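Taurine:2-oxoglutarate aminotransferase (Bifidobacterium kashiwanohense PV20-2, PDB 6JIX) probably catalyses amino-group transfer from taurine to 2-oxoglutarate with pyridoxal 5'-phosphate as cofactor, as a class-III aminotransferase. Local coordinates at residues D37-W42 / L422-E427; K125-V130 / G246-C251; G170-M175 / D202-Y207. All blocks are in the same frame, centred on the assembly; numbering follows the deposited sequence.

Contact 1: residues D37-W42 / L422-E427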
loop_
_atom_site.group_PDB
_atom_site.type_symbol
_atom_site.label_atom_id
_atom_site.label_comp_id
_atom_site.label_asym_id
_atom_site.label_seq_id
_atom_site.Cartn_x
_atom_site.Cartn_y
_atom_site.Cartn_z
ATOM N N ASP A 37 -14.262 20.004 5.835
ATOM C CA ASP A 37 -14.896 19.942 7.146
ATOM C C ASP A 37 -16.333 19.407 7.072
ATOM O O ASP A 37 -17.141 19.859 6.251
ATOM C CB ASP A 37 -14.860 21.329 7.800
ATOM C CG ASP A 37 -15.507 21.342 9.158
ATOM O OD1 ASP A 37 -15.115 20.525 10.020
ATOM O OD2 ASP A 37 -16.442 22.142 9.342
ATOM N N GLY A 38 -16.661 18.437 7.923
ATOM C CA GLY A 38 -17.973 17.831 7.838
ATOM C C GLY A 38 -18.149 17.170 6.491
ATOM O O GLY A 38 -17.291 16.412 6.023
ATOM N N ILE A 39 -19.258 17.486 5.833
ATOM C CA ILE A 39 -19.584 16.907 4.542
ATOM C C ILE A 39 -19.183 17.830 3.384
ATOM O O ILE A 39 -19.706 17.679 2.279
ATOM C CB ILE A 39 -21.069 16.529 4.450
ATOM C CG1 ILE A 39 -21.907 17.799 4.284
ATOM C CG2 ILE A 39 -21.491 15.704 5.674
ATOM C CD1 ILE A 39 -23.277 17.569 3.729
ATOM N N TYR A 40 -18.293 18.801 3.619
ATOM C CA TYR A 40 -17.942 19.800 2.616
ATOM C C TYR A 40 -16.434 19.896 2.441
ATOM O O TYR A 40 -15.648 19.464 3.294
ATOM C CB TYR A 40 -18.481 21.199 2.975
ATOM C CG TYR A 40 -19.928 21.188 3.373
ATOM C CD1 TYR A 40 -20.933 21.117 2.412
ATOM C CD2 TYR A 40 -20.292 21.217 4.706
ATOM C CE1 TYR A 40 -22.265 21.086 2.773
ATOM C CE2 TYR A 40 -21.615 21.184 5.081
ATOM C CZ TYR A 40 -22.602 21.123 4.111
ATOM O OH TYR A 40 -23.924 21.082 4.500
ATOM N N PHE A 41 -16.039 20.477 1.311
ATOM C CA PHE A 41 -14.678 20.959 1.115
ATOM C C PHE A 41 -14.749 22.186 0.214
ATOM O O PHE A 41 -15.791 22.465 -0.399
ATOM C CB PHE A 41 -13.738 19.873 0.564
ATOM C CG PHE A 41 -14.182 19.252 -0.723
ATOM C CD1 PHE A 41 -13.892 19.851 -1.938
ATOM C CD2 PHE A 41 -14.851 18.034 -0.726
ATOM C CE1 PHE A 41 -14.276 19.255 -3.135
ATOM C CE2 PHE A 41 -15.239 17.440 -1.914
ATOM C CZ PHE A 41 -14.951 18.056 -3.122
ATOM N N TRP A 42 -13.657 22.970 0.207
ATOM C CA TRP A 42 -13.645 24.283 -0.424
ATOM C C TRP A 42 -12.437 24.438 -1.328
ATOM O O TRP A 42 -11.319 24.069 -0.949
ATOM C CB TRP A 42 -13.627 25.397 0.639
ATOM C CG TRP A 42 -14.907 25.498 1.434
ATOM C CD1 TRP A 42 -15.958 26.349 1.207
ATOM C CD2 TRP A 42 -15.270 24.712 2.574
ATOM N NE1 TRP A 42 -16.946 26.132 2.130
ATOM C CE2 TRP A 42 -16.551 25.136 2.983
ATOM C CE3 TRP A 42 -14.633 23.694 3.293
ATOM C CZ2 TRP A 42 -17.207 24.574 4.081
ATOM C CZ3 TRP A 42 -15.291 23.139 4.383
ATOM C CH2 TRP A 42 -16.563 23.577 4.762
ATOM N N LEU A 422 -21.731 9.271 6.161
ATOM C CA LEU A 422 -22.659 8.637 7.081
ATOM C C LEU A 422 -23.176 9.594 8.138
ATOM O O LEU A 422 -24.142 9.253 8.828
ATOM C CB LEU A 422 -21.983 7.443 7.766
ATOM C CG LEU A 422 -21.405 6.376 6.819
ATOM C CD1 LEU A 422 -21.162 5.048 7.519
ATOM C CD2 LEU A 422 -22.323 6.184 5.616
ATOM N N ILE A 423 -22.566 10.776 8.290
ATOM C CA ILE A 423 -23.037 11.751 9.268
ATOM C C ILE A 423 -23.985 12.774 8.663
ATOM O O ILE A 423 -24.447 13.668 9.384
ATOM C CB ILE A 423 -21.871 12.504 9.955
ATOM C CG1 ILE A 423 -21.078 13.328 8.939
ATOM C CG2 ILE A 423 -20.973 11.547 10.729
ATOM C CD1 ILE A 423 -19.936 14.084 9.556
ATOM N N ILE A 424 -24.252 12.702 7.356
ATOM C CA ILE A 424 -25.181 13.643 6.745
ATOM C C ILE A 424 -26.536 13.590 7.464
ATOM O O ILE A 424 -26.994 12.531 7.917
ATOM C CB ILE A 424 -25.327 13.360 5.240
ATOM C CG1 ILE A 424 -25.723 14.645 4.501
ATOM C CG2 ILE A 424 -26.316 12.230 5.003
ATOM C CD1 ILE A 424 -25.787 14.488 3.001
ATOM N N THR A 425 -27.188 14.740 7.563
ATOM C CA THR A 425 -28.455 14.841 8.268
ATOM C C THR A 425 -29.579 14.898 7.254
ATOM O O THR A 425 -29.353 15.159 6.067
ATOM C CB THR A 425 -28.482 16.088 9.152
ATOM O OG1 THR A 425 -28.421 17.252 8.315
ATOM C CG2 THR A 425 -27.292 16.067 10.110
ATOM N N ALA A 426 -30.800 14.644 7.735
ATOM C CA ALA A 426 -31.968 14.776 6.870
ATOM C C ALA A 426 -32.000 16.145 6.193
ATOM O O ALA A 426 -32.206 16.241 4.976
ATOM C CB ALA A 426 -33.254 14.531 7.664
ATOM N N GLU A 427 -31.774 17.223 6.959
ATOM C CA GLU A 427 -31.850 18.552 6.358
ATOM C C GLU A 427 -30.827 18.703 5.241
ATOM O O GLU A 427 -31.121 19.238 4.167
ATOM C CB GLU A 427 -31.653 19.645 7.415
ATOM C CG GLU A 427 -32.076 21.045 6.904
ATOM C CD GLU A 427 -31.052 22.171 7.195
ATOM O OE1 GLU A 427 -30.909 23.022 6.290
ATOM O OE2 GLU A 427 -30.432 22.261 8.305
#
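Ile39 meets Ile423 and Ile424 through its two branches, and the two meetings differ in character. Packing is tightest at the end of the longer branch, where Ile39 CD1 lies 3.9 Å from Ile424 CG1 and also touches Ile424 CD1; these two side chains cross at about a right angle. The Ile39 and Ile423 side chains instead slide past each other in opposite directions, with Ile39 CG2 4.1 Å from Ile423 CG1. With chi1 at 75°, Ile39 CG1 sits between backbone N and carbonyl carbon, where it also covers the centre of one face of the Tyr40 ring. The motif behind this is a tight beta hairpin: strands 33-37 and 40-43 are joined by a type II' turn from Asp37 to Tyr40, with Gly38 taking the positive phi. Ile39 thus projects from the turn onto the loop that leads into helix 426-447. Beyond Ile424 the contact thins out toward solvent. Exposed Thr425 is the N-cap of that helix; Gln428 OE1 pairs with Thr425 N, while Gln428 NE2 bonds to Tyr40 OH. Ile423, on the other flank, is still partly exposed.

Contact 2: residues K125-V130 / G246-C251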
loop_
_atom_site.group_PDB
_atom_site.type_symbol
_atom_site.label_atom_id
_atom_site.label_comp_id
_atom_site.label_asym_id
_atom_site.label_seq_id
_atom_site.Cartn_x
_atom_site.Cartn_y
_atom_site.Cartn_z
ATOM N N LYS A 125 -2.891 -14.363 -1.077
ATOM C CA LYS A 125 -1.724 -15.155 -0.691
ATOM C C LYS A 125 -2.068 -16.125 0.427
ATOM O O LYS A 125 -1.653 -17.291 0.402
ATOM C CB LYS A 125 -0.570 -14.255 -0.251
ATOM C CG LYS A 125 0.236 -13.683 -1.394
ATOM C CD LYS A 125 1.129 -12.541 -0.946
ATOM C CE LYS A 125 2.488 -13.035 -0.496
ATOM N NZ LYS A 125 3.219 -11.949 0.224
ATOM N N MET A 126 -2.819 -15.653 1.426
ATOM C CA MET A 126 -3.181 -16.506 2.553
ATOM C C MET A 126 -4.093 -17.653 2.117
ATOM O O MET A 126 -3.908 -18.801 2.550
ATOM C CB MET A 126 -3.840 -15.655 3.640
ATOM C CG MET A 126 -2.966 -14.507 4.157
ATOM S SD MET A 126 -3.616 -13.781 5.682
ATOM C CE MET A 126 -4.406 -12.297 5.108
ATOM N N ALA A 127 -5.057 -17.380 1.228
ATOM C CA ALA A 127 -5.948 -18.449 0.785
ATOM C C ALA A 127 -5.171 -19.529 0.043
ATOM O O ALA A 127 -5.411 -20.724 0.238
ATOM C CB ALA A 127 -7.074 -17.887 -0.088
ATOM N N ARG A 128 -4.224 -19.133 -0.800
ATOM C CA ARG A 128 -3.406 -20.129 -1.486
ATOM C C ARG A 128 -2.571 -20.934 -0.487
ATOM O O ARG A 128 -2.435 -22.157 -0.624
ATOM C CB ARG A 128 -2.517 -19.446 -2.531
ATOM C CG ARG A 128 -3.155 -19.294 -3.898
ATOM C CD ARG A 128 -2.591 -18.099 -4.648
ATOM N NE ARG A 128 -3.121 -18.002 -6.007
ATOM C CZ ARG A 128 -2.748 -17.090 -6.904
ATOM N NH1 ARG A 128 -1.832 -16.177 -6.590
ATOM N NH2 ARG A 128 -3.279 -17.102 -8.124
ATOM N N MET A 129 -2.023 -20.266 0.541
ATOM C CA MET A 129 -1.232 -20.960 1.559
ATOM C C MET A 129 -2.102 -21.881 2.411
ATOM O O MET A 129 -1.719 -23.025 2.691
ATOM C CB MET A 129 -0.506 -19.951 2.452
ATOM C CG MET A 129 0.902 -19.535 1.974
ATOM S SD MET A 129 1.696 -18.301 3.055
ATOM C CE MET A 129 1.235 -16.773 2.254
ATOM N N VAL A 130 -3.268 -21.396 2.849
ATOM C CA VAL A 130 -4.117 -22.194 3.732
ATOM C C VAL A 130 -4.663 -23.418 3.002
ATOM O O VAL A 130 -4.592 -24.542 3.506
ATOM C CB VAL A 130 -5.253 -21.335 4.295
ATOM C CG1 VAL A 130 -6.350 -22.241 4.809
ATOM C CG2 VAL A 130 -4.723 -20.379 5.373
ATOM N N GLY A 246 -14.848 -26.727 -0.313
ATOM C CA GLY A 246 -13.671 -26.414 0.465
ATOM C C GLY A 246 -12.950 -25.161 0.027
ATOM O O GLY A 246 -11.751 -25.028 0.283
ATOM N N ILE A 247 -13.636 -24.261 -0.664
ATOM C CA ILE A 247 -13.094 -23.000 -1.148
ATOM C C ILE A 247 -13.354 -21.931 -0.097
ATOM O O ILE A 247 -14.477 -21.818 0.418
ATOM C CB ILE A 247 -13.765 -22.622 -2.480
ATOM C CG1 ILE A 247 -13.425 -23.619 -3.589
ATOM C CG2 ILE A 247 -13.486 -21.180 -2.849
ATOM C CD1 ILE A 247 -14.496 -23.670 -4.691
ATOM N N LEU A 248 -12.341 -21.115 0.203
ATOM C CA LEU A 248 -12.559 -19.993 1.106
ATOM C C LEU A 248 -13.325 -18.894 0.387
ATOM O O LEU A 248 -13.100 -18.626 -0.798
ATOM C CB LEU A 248 -11.230 -19.441 1.633
ATOM C CG LEU A 248 -10.303 -20.442 2.325
ATOM C CD1 LEU A 248 -8.974 -19.811 2.637
ATOM C CD2 LEU A 248 -10.950 -20.946 3.580
ATOM N N MET A 249 -14.236 -18.255 1.105
ATOM C CA MET A 249 -14.948 -17.098 0.589
ATOM C C MET A 249 -14.316 -15.849 1.174
ATOM O O MET A 249 -14.133 -15.754 2.393
ATOM C CB MET A 249 -16.426 -17.146 0.945
ATOM C CG MET A 249 -17.234 -16.050 0.335
ATOM S SD MET A 249 -18.961 -16.212 0.850
ATOM C CE MET A 249 -19.770 -15.161 -0.357
ATOM N N ILE A 250 -13.907 -14.937 0.303
ATOM C CA ILE A 250 -13.314 -13.675 0.715
ATOM C C ILE A 250 -14.222 -12.567 0.233
ATOM O O ILE A 250 -14.347 -12.351 -0.979
ATOM C CB ILE A 250 -11.897 -13.489 0.148
ATOM C CG1 ILE A 250 -11.041 -14.744 0.375
ATOM C CG2 ILE A 250 -11.262 -12.237 0.727
ATOM C CD1 ILE A 250 -9.682 -14.677 -0.283
ATOM N N CYS A 251 -14.807 -11.827 1.166
ATOM C CA CYS A 251 -15.592 -10.657 0.804
ATOM C C CYS A 251 -14.714 -9.416 0.892
ATOM O O CYS A 251 -13.950 -9.247 1.846
ATOM C CB CYS A 251 -16.809 -10.488 1.714
ATOM S SG CYS A 251 -18.045 -11.748 1.520
#
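Val130 N bonds to Met126 O at 2.7 Å, and this turn of helix 116-131 holds Val130 and Ala127 on the side that faces Leu248 and Ile250. Across the contact everything is apolar. Leu248 CD1 does most of the touching: it reaches the helix backbone itself, 3.8 Å from Ala127 CA and equally close to Ala127 CB, while Val130 CG1 stands 4.2 Å from the same Leu248 CD1. The Leu248 and Val130 side chains cross at about a right angle. Leu248 has CG opposite its carbonyl carbon (chi1 -55°), which sends the CD1 branch forward onto the helix. Two residues further along the strand, on the same face, Ile250 CD1 meets Ala127 CB at 4.1 Å, so the small alanine methyl is shared by two strand residues. This is helix-on-sheet packing in the large domain of a fold type I PLP enzyme: helix 116-131 runs antiparallel to strand 248-252, at 171° and 10.1 Å between the local axes. Both elements point one end at the cofactor, since Gly116 and Ala117 at the start of the helix and Asp252 at the end of the strand line the PLP pocket. Met249 faces the other way, onto Val238, Arg239 and Cys242 of helix 234-245, while Met126 and Val130 reach Phe303 of helix 297-305.

Contact 3: residues G170-M175 / D202-Y207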
loop_
_atom_site.group_PDB
_atom_site.type_symbol
_atom_site.label_atom_id
_atom_site.label_comp_id
_atom_site.label_asym_id
_atom_site.label_seq_id
_atom_site.Cartn_x
_atom_site.Cartn_y
_atom_site.Cartn_z
ATOM N N GLY A 170 -3.729 -18.493 -12.443
ATOM C CA GLY A 170 -4.597 -18.858 -11.349
ATOM C C GLY A 170 -5.699 -17.877 -11.061
ATOM O O GLY A 170 -6.287 -17.935 -9.976
ATOM N N PHE A 171 -5.994 -16.974 -11.988
ATOM C CA PHE A 171 -7.045 -15.981 -11.808
ATOM C C PHE A 171 -8.142 -16.242 -12.839
ATOM O O PHE A 171 -8.011 -15.846 -14.002
ATOM C CB PHE A 171 -6.483 -14.574 -11.932
ATOM C CG PHE A 171 -5.683 -14.151 -10.749
ATOM C CD1 PHE A 171 -6.314 -13.638 -9.620
ATOM C CD2 PHE A 171 -4.287 -14.280 -10.754
ATOM C CE1 PHE A 171 -5.567 -13.255 -8.516
ATOM C CE2 PHE A 171 -3.528 -13.902 -9.651
ATOM C CZ PHE A 171 -4.159 -13.387 -8.533
ATOM N N VAL A 172 -9.227 -16.879 -12.392
ATOM C CA VAL A 172 -10.374 -17.213 -13.226
ATOM C C VAL A 172 -11.516 -16.254 -12.915
ATOM O O VAL A 172 -11.884 -16.067 -11.746
ATOM C CB VAL A 172 -10.823 -18.666 -13.000
ATOM C CG1 VAL A 172 -11.853 -19.065 -14.054
ATOM C CG2 VAL A 172 -9.647 -19.593 -13.036
ATOM N N HIS A 173 -12.107 -15.677 -13.957
ATOM C CA HIS A 173 -13.169 -14.697 -13.809
ATOM C C HIS A 173 -14.508 -15.299 -14.196
ATOM O O HIS A 173 -14.614 -16.006 -15.203
ATOM C CB HIS A 173 -12.866 -13.460 -14.652
ATOM C CG HIS A 173 -11.657 -12.721 -14.182
ATOM N ND1 HIS A 173 -10.415 -12.878 -14.760
ATOM C CD2 HIS A 173 -11.486 -11.859 -13.151
ATOM C CE1 HIS A 173 -9.536 -12.123 -14.123
ATOM N NE2 HIS A 173 -10.160 -11.495 -13.143
ATOM N N PHE A 174 -15.526 -15.031 -13.381
ATOM C CA PHE A 174 -16.889 -15.430 -13.693
ATOM C C PHE A 174 -17.792 -14.213 -13.752
ATOM O O PHE A 174 -17.580 -13.222 -13.049
ATOM C CB PHE A 174 -17.462 -16.456 -12.687
ATOM C CG PHE A 174 -17.630 -15.944 -11.281
ATOM C CD1 PHE A 174 -16.521 -15.662 -10.481
ATOM C CD2 PHE A 174 -18.899 -15.807 -10.731
ATOM C CE1 PHE A 174 -16.686 -15.223 -9.168
ATOM C CE2 PHE A 174 -19.074 -15.359 -9.438
ATOM C CZ PHE A 174 -17.973 -15.075 -8.647
ATOM N N MET A 175 -18.795 -14.292 -14.614
ATOM C CA MET A 175 -19.730 -13.190 -14.784
ATOM C C MET A 175 -20.761 -13.196 -13.659
ATOM O O MET A 175 -21.389 -14.224 -13.389
ATOM C CB MET A 175 -20.425 -13.287 -16.140
ATOM C CG MET A 175 -21.378 -12.146 -16.423
ATOM S SD MET A 175 -20.557 -10.532 -16.493
ATOM C CE MET A 175 -19.085 -10.996 -17.403
ATOM N N ASP A 202 -21.279 -22.748 -10.352
ATOM C CA ASP A 202 -21.040 -24.160 -10.059
ATOM C C ASP A 202 -20.453 -24.885 -11.273
ATOM O O ASP A 202 -19.467 -25.629 -11.162
ATOM C CB ASP A 202 -22.355 -24.820 -9.613
ATOM C CG ASP A 202 -22.149 -26.177 -8.970
ATOM O OD1 ASP A 202 -20.996 -26.573 -8.746
ATOM O OD2 ASP A 202 -23.146 -26.861 -8.677
ATOM N N GLU A 203 -21.043 -24.666 -12.453
ATOM C CA GLU A 203 -20.562 -25.358 -13.642
ATOM C C GLU A 203 -19.137 -24.944 -13.975
ATOM O O GLU A 203 -18.317 -25.785 -14.353
ATOM C CB GLU A 203 -21.488 -25.095 -14.820
ATOM C CG GLU A 203 -21.649 -26.314 -15.712
ATOM C CD GLU A 203 -22.542 -26.054 -16.920
ATOM O OE1 GLU A 203 -22.806 -24.865 -17.242
ATOM O OE2 GLU A 203 -22.980 -27.047 -17.546
ATOM N N GLN A 204 -18.829 -23.649 -13.858
ATOM C CA GLN A 204 -17.474 -23.189 -14.128
ATOM C C GLN A 204 -16.493 -23.709 -13.085
ATOM O O GLN A 204 -15.382 -24.139 -13.430
ATOM C CB GLN A 204 -17.432 -21.670 -14.197
ATOM C CG GLN A 204 -16.074 -21.159 -14.617
ATOM C CD GLN A 204 -16.014 -19.668 -14.703
ATOM O OE1 GLN A 204 -16.873 -18.985 -14.167
ATOM N NE2 GLN A 204 -15.002 -19.147 -15.383
ATOM N N LEU A 205 -16.886 -23.707 -11.810
ATOM C CA LEU A 205 -16.044 -24.332 -10.794
ATOM C C LEU A 205 -15.759 -25.785 -11.154
ATOM O O LEU A 205 -14.613 -26.243 -11.088
ATOM C CB LEU A 205 -16.700 -24.239 -9.419
ATOM C CG LEU A 205 -16.724 -22.869 -8.742
ATOM C CD1 LEU A 205 -17.682 -22.893 -7.558
ATOM C CD2 LEU A 205 -15.309 -22.467 -8.315
ATOM N N GLN A 206 -16.791 -26.525 -11.565
ATOM C CA GLN A 206 -16.579 -27.924 -11.933
ATOM C C GLN A 206 -15.610 -28.053 -13.098
ATOM O O GLN A 206 -14.768 -28.954 -13.108
ATOM C CB GLN A 206 -17.906 -28.589 -12.303
ATOM C CG GLN A 206 -18.548 -29.363 -11.175
ATOM C CD GLN A 206 -20.041 -29.503 -11.354
ATOM O OE1 GLN A 206 -20.507 -30.139 -12.298
ATOM N NE2 GLN A 206 -20.802 -28.909 -10.448
ATOM N N TYR A 207 -15.698 -27.156 -14.083
ATOM C CA TYR A 207 -14.826 -27.238 -15.250
ATOM C C TYR A 207 -13.418 -26.701 -14.989
ATOM O O TYR A 207 -12.530 -26.907 -15.821
ATOM C CB TYR A 207 -15.480 -26.515 -16.443
ATOM C CG TYR A 207 -16.322 -27.453 -17.309
ATOM C CD1 TYR A 207 -15.762 -28.149 -18.389
ATOM C CD2 TYR A 207 -17.669 -27.670 -17.023
ATOM C CE1 TYR A 207 -16.529 -29.024 -19.150
ATOM C CE2 TYR A 207 -18.442 -28.536 -17.778
ATOM C CZ TYR A 207 -17.879 -29.211 -18.838
ATOM O OH TYR A 207 -18.677 -30.068 -19.574
#
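Gln204 reaches straight from its helix and brings the end of its amide up to the strand, NE2 beside Val172 and OE1 beside Phe174, with His173 O nearly in the amide plane. Its side chain is fully stretched, with CG opposite the backbone N (chi1 -174°) and the rest extended, which carries the amide across the gap between helix and strand. Gln204 NE2 donates to His173 O at 3.2 Å, nearly straight at 167°. Although the acceptor lies almost in the plane of the amide, NE2 comes in from above the plane of the His173 carbonyl, 48° out of it, rather than along a lone pair. Val172 points at the helix from the opposite direction, and its CG1 lies 3.4 Å from Gln204 NE2. On the amide's other flank OE1 rests against Phe174 CB and stands oblique to the ring. Phe174 CG sits between its backbone N and carbonyl carbon, which turns the ring off toward Tyr234 instead of across the glutamine. Replacing Gln204 by an alanine would remove the amide and would probably leave His173 O without this donor and open a gap between Val172 and Phe174. The strand is outermost in the seven-stranded sheet within the chain: Gly170, Val172 and Phe174 bond through their backbones to strand 135-139 and, at Tyr140, just past it, and the His173 carbonyl is turned to the helix. Strand 171-174, helix 190-208 and the parallel strand 213-219 form a beta-alpha-beta crossover that passes over strand 135-139, with Leu205 on Phe137, while on the far face of the sheet Phe171 packs against Ile124 and Arg128 of helix 116-131 and Ile148 of the second subunit.

Overall arrangement
The contacts nest along the chain: contact 3 lies inside the loop closed by contact 2, and both lie inside the loop closed by contact 1. Contacts 2 and 3 belong to the same seven-stranded sheet, centres 15 Å apart, with helices 116-131 and 190-208 on its two faces; they touch where Arg128 NH2 meets the Phe171 ring and Ile247 packs on Leu205. Contact 1 stands apart on the other side of the chain's centre, about 38 Å from contact 2 and 42 Å from contact 3 between centres. It joins an early hairpin to the start of the last helix, so that residues some 380 positions apart meet well away from the sheet that reaches the PLP pocket.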